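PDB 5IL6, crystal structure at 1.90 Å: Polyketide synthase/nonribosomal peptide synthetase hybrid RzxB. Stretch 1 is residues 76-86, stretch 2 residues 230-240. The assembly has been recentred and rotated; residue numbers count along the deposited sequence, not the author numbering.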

# COMPACT_ATOMS: atom_id res chain seq x y z
N ARG A 76 -0.22 1.88 21.17
CA ARG A 76 -1.40 1.65 20.35
C ARG A 76 -0.97 1.59 18.89
O ARG A 76 0.14 1.98 18.53
CB ARG A 76 -2.46 2.74 20.56
CG ARG A 76 -2.86 2.97 22.00
CD ARG A 76 -4.02 3.95 22.08
NE ARG A 76 -5.30 3.26 21.99
CZ ARG A 76 -6.48 3.86 21.88
NH1 ARG A 76 -6.56 5.18 21.81
NH2 ARG A 76 -7.59 3.13 21.81
N GLY A 77 -1.86 1.09 18.04
CA GLY A 77 -1.61 0.99 16.62
C GLY A 77 -2.53 1.87 15.81
O GLY A 77 -3.65 2.17 16.22
N LEU A 78 -2.03 2.31 14.66
CA LEU A 78 -2.83 3.06 13.70
C LEU A 78 -3.61 2.08 12.84
O LEU A 78 -3.01 1.23 12.17
CB LEU A 78 -1.93 3.95 12.85
CG LEU A 78 -2.41 5.33 12.38
CD1 LEU A 78 -3.19 6.08 13.46
CD2 LEU A 78 -1.20 6.14 11.96
N VAL A 79 -4.93 2.18 12.86
CA VAL A 79 -5.80 1.25 12.16
C VAL A 79 -6.53 2.01 11.06
O VAL A 79 -7.19 3.03 11.34
CB VAL A 79 -6.80 0.56 13.10
CG1 VAL A 79 -7.70 -0.40 12.33
CG2 VAL A 79 -6.07 -0.16 14.23
N ILE A 80 -6.40 1.54 9.83
CA ILE A 80 -7.16 2.04 8.69
C ILE A 80 -8.12 0.94 8.28
O ILE A 80 -7.72 -0.22 8.14
CB ILE A 80 -6.23 2.44 7.53
CG1 ILE A 80 -5.28 3.56 7.99
CG2 ILE A 80 -7.04 2.88 6.32
CD1 ILE A 80 -4.14 3.83 7.02
N SER A 81 -9.39 1.30 8.10
CA SER A 81 -10.45 0.32 7.89
C SER A 81 -11.31 0.70 6.70
O SER A 81 -11.52 1.89 6.42
CB SER A 81 -11.33 0.19 9.14
OG SER A 81 -10.59 -0.27 10.25
N ASP A 82 -11.82 -0.32 6.02
CA ASP A 82 -12.77 -0.14 4.92
C ASP A 82 -12.26 0.87 3.90
O ASP A 82 -12.94 1.83 3.53
CB ASP A 82 -14.15 0.26 5.45
CG ASP A 82 -14.78 -0.81 6.30
OD1 ASP A 82 -14.34 -1.98 6.21
OD2 ASP A 82 -15.71 -0.50 7.06
N LEU A 83 -11.03 0.64 3.45
CA LEU A 83 -10.42 1.48 2.44
C LEU A 83 -10.83 0.99 1.06
O LEU A 83 -10.94 -0.22 0.83
CB LEU A 83 -8.90 1.47 2.58
CG LEU A 83 -8.07 2.26 1.56
CD1 LEU A 83 -6.76 2.68 2.21
CD2 LEU A 83 -7.78 1.47 0.29
N SER A 84 -11.08 1.93 0.16
CA SER A 84 -11.35 1.60 -1.23
C SER A 84 -10.52 2.51 -2.12
O SER A 84 -10.42 3.72 -1.87
CB SER A 84 -12.84 1.76 -1.56
OG SER A 84 -13.34 2.98 -1.04
N TRP A 85 -9.91 1.92 -3.15
CA TRP A 85 -9.24 2.67 -4.20
C TRP A 85 -10.22 2.85 -5.35
O TRP A 85 -10.85 1.88 -5.79
CB TRP A 85 -7.99 1.95 -4.70
CG TRP A 85 -6.83 1.96 -3.75
CD1 TRP A 85 -5.93 2.97 -3.57
CD2 TRP A 85 -6.43 0.90 -2.88
NE1 TRP A 85 -4.99 2.60 -2.63
CE2 TRP A 85 -5.28 1.34 -2.19
CE3 TRP A 85 -6.93 -0.38 -2.60
CZ2 TRP A 85 -4.63 0.54 -1.25
CZ3 TRP A 85 -6.28 -1.16 -1.67
CH2 TRP A 85 -5.14 -0.70 -1.00
N ARG A 86 -10.35 4.08 -5.84
CA ARG A 86 -11.21 4.34 -6.97
C ARG A 86 -10.36 4.48 -8.22
O ARG A 86 -9.83 3.48 -8.73
CB ARG A 86 -12.06 5.59 -6.71
CG ARG A 86 -12.82 5.56 -5.41
CD ARG A 86 -14.10 4.76 -5.52
NE ARG A 86 -14.81 4.73 -4.25
CZ ARG A 86 -15.24 3.64 -3.62
NH1 ARG A 86 -15.07 2.43 -4.15
NH2 ARG A 86 -15.88 3.76 -2.46
N LEU A 230 -5.73 -4.84 -10.06
CA LEU A 230 -5.20 -3.81 -9.19
C LEU A 230 -5.90 -3.88 -7.84
O LEU A 230 -7.06 -4.28 -7.77
CB LEU A 230 -5.38 -2.40 -9.78
CG LEU A 230 -4.60 -2.06 -11.05
CD1 LEU A 230 -4.87 -0.62 -11.44
CD2 LEU A 230 -3.10 -2.29 -10.87
N PRO A 231 -5.22 -3.47 -6.77
CA PRO A 231 -5.90 -3.38 -5.48
C PRO A 231 -7.10 -2.45 -5.57
O PRO A 231 -7.02 -1.35 -6.11
CB PRO A 231 -4.82 -2.81 -4.55
CG PRO A 231 -3.53 -3.17 -5.21
CD PRO A 231 -3.81 -3.06 -6.67
N ALA A 232 -8.24 -2.92 -5.06
CA ALA A 232 -9.48 -2.18 -5.09
C ALA A 232 -10.05 -1.90 -3.71
O ALA A 232 -10.71 -0.87 -3.53
CB ALA A 232 -10.54 -2.93 -5.91
N GLY A 233 -9.82 -2.77 -2.74
CA GLY A 233 -10.33 -2.56 -1.40
C GLY A 233 -9.41 -3.21 -0.38
O GLY A 233 -8.64 -4.12 -0.69
N LEU A 234 -9.51 -2.72 0.85
CA LEU A 234 -8.73 -3.25 1.96
C LEU A 234 -9.58 -3.22 3.22
O LEU A 234 -10.03 -2.15 3.63
CB LEU A 234 -7.44 -2.45 2.15
CG LEU A 234 -6.54 -2.86 3.32
CD1 LEU A 234 -6.31 -4.36 3.35
CD2 LEU A 234 -5.22 -2.13 3.23
N GLY A 235 -9.78 -4.39 3.83
CA GLY A 235 -10.58 -4.45 5.04
C GLY A 235 -9.94 -3.72 6.21
O GLY A 235 -10.59 -2.95 6.91
N GLN A 236 -8.64 -3.96 6.43
CA GLN A 236 -7.91 -3.30 7.50
C GLN A 236 -6.44 -3.22 7.15
O GLN A 236 -5.88 -4.14 6.55
CB GLN A 236 -8.03 -4.04 8.83
CG GLN A 236 -9.41 -4.11 9.44
CD GLN A 236 -9.38 -4.84 10.77
OE1 GLN A 236 -9.16 -6.05 10.82
NE2 GLN A 236 -9.59 -4.10 11.86
N CYS A 237 -5.81 -2.11 7.54
CA CYS A 237 -4.35 -1.99 7.55
C CYS A 237 -3.97 -1.53 8.95
O CYS A 237 -4.32 -0.42 9.36
CB CYS A 237 -3.85 -1.01 6.50
SG CYS A 237 -2.04 -0.87 6.49
N VAL A 238 -3.25 -2.38 9.68
CA VAL A 238 -2.85 -2.10 11.05
C VAL A 238 -1.35 -1.88 11.07
O VAL A 238 -0.58 -2.74 10.62
CB VAL A 238 -3.26 -3.22 12.01
CG1 VAL A 238 -2.76 -2.92 13.42
CG2 VAL A 238 -4.77 -3.41 12.01
N LEU A 239 -0.93 -0.73 11.58
CA LEU A 239 0.49 -0.39 11.72
C LEU A 239 0.86 -0.53 13.19
O LEU A 239 0.50 0.32 14.02
CB LEU A 239 0.77 1.01 11.20
CG LEU A 239 2.22 1.47 11.24
CD1 LEU A 239 3.10 0.61 10.33
CD2 LEU A 239 2.32 2.94 10.84
N LEU A 240 1.58 -1.60 13.52
CA LEU A 240 1.96 -1.91 14.89
C LEU A 240 3.26 -1.24 15.32
O LEU A 240 3.38 -0.84 16.48
CB LEU A 240 2.08 -3.43 15.06
CG LEU A 240 0.72 -4.12 15.11
CD1 LEU A 240 0.77 -5.54 14.60
CD2 LEU A 240 0.27 -4.09 16.56
O HOH W 1 -11.67 -2.17 11.44
O HOH W 2 -12.81 0.20 -5.28

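Both strands turn a corner at the same level, Asp-82 on one and Gly-235 on the other, and the pairing survives the bend. Asp-82 adopts a left-handed backbone conformation (phi/psi 51/52) while Gly-235 sits near -66/-47, and a hydrogen bond from Asp-82 N to Gly-235 O at 3.0 Å ties the two corners together. Just beyond it, Leu-83 N donates to Leu-234 O, also at 3.0 Å, so the ladder resumes at once. The corner divides the contact into two antiparallel segments, with strand axes at 171° before it and 154° after it.

In the first segment the hydrogen-bonded pairs are Leu-78 with Leu-239 and Ile-80 with Cys-237. The second is the tighter: Ile-80 N to Cys-237 O is 2.9 Å and Cys-237 N to Ile-80 O is 2.8 Å, both nearly straight. At the first, Leu-239 N reaches Leu-78 O at 2.9 Å, but the return bond from Leu-78 N to Leu-239 O lengthens to 3.3 Å. Between these pairs, at Val-79 and Val-238, the alpha carbons draw closer, and CA-H groups add contacts to the same carbonyls: Val-238 CA lies 3.5 Å from Leu-78 O, and Val-79 CA 3.6 Å from Cys-237 O.

Side chains alternate between faces. Leu-78, Leu-239, Ile-80 and Cys-237 share one face, where cross-strand neighbours meet near their roots: Ile-80 CB lies 4.3 Å from Cys-237 CB. On the other, Val-79 CG2 packs 4.1 Å from Val-238 CG2, both valines being t rotamers. That face turns polar at the next pair, Ser-81 and Gln-236, which are bridged by a water: it lies 2.5 Å from Ser-81 OG and accepts a weak hydrogen bond from Gln-236 NE2 at 2.9 Å.

Past the corner, Leu-234 N returns a bond to Leu-83 O at 2.9 Å, and the two leucines pack CB to CB at 4.2 Å. Opposite Ser-84 stands Gly-233, whose missing side chain is not demanded by crowding across the strands, since a CB there would have room.

Trp-85 closes the contact and has the largest area covered by the partner stretch. Its backbone N donates to Ala-232 O at 2.9 Å, while a water donates to both Trp-85 O, at 2.6 Å, and Ala-232 O, at 2.9 Å. Over one face of the indole, Pro-231 CB lies 4.0 Å from the centroid of the Trp-85 six-membered ring, a CH-pi contact that suits the polarised C-H bonds of proline. The ring edge meets backbone, with Trp-85 CE3 3.8 Å from Gly-233 N.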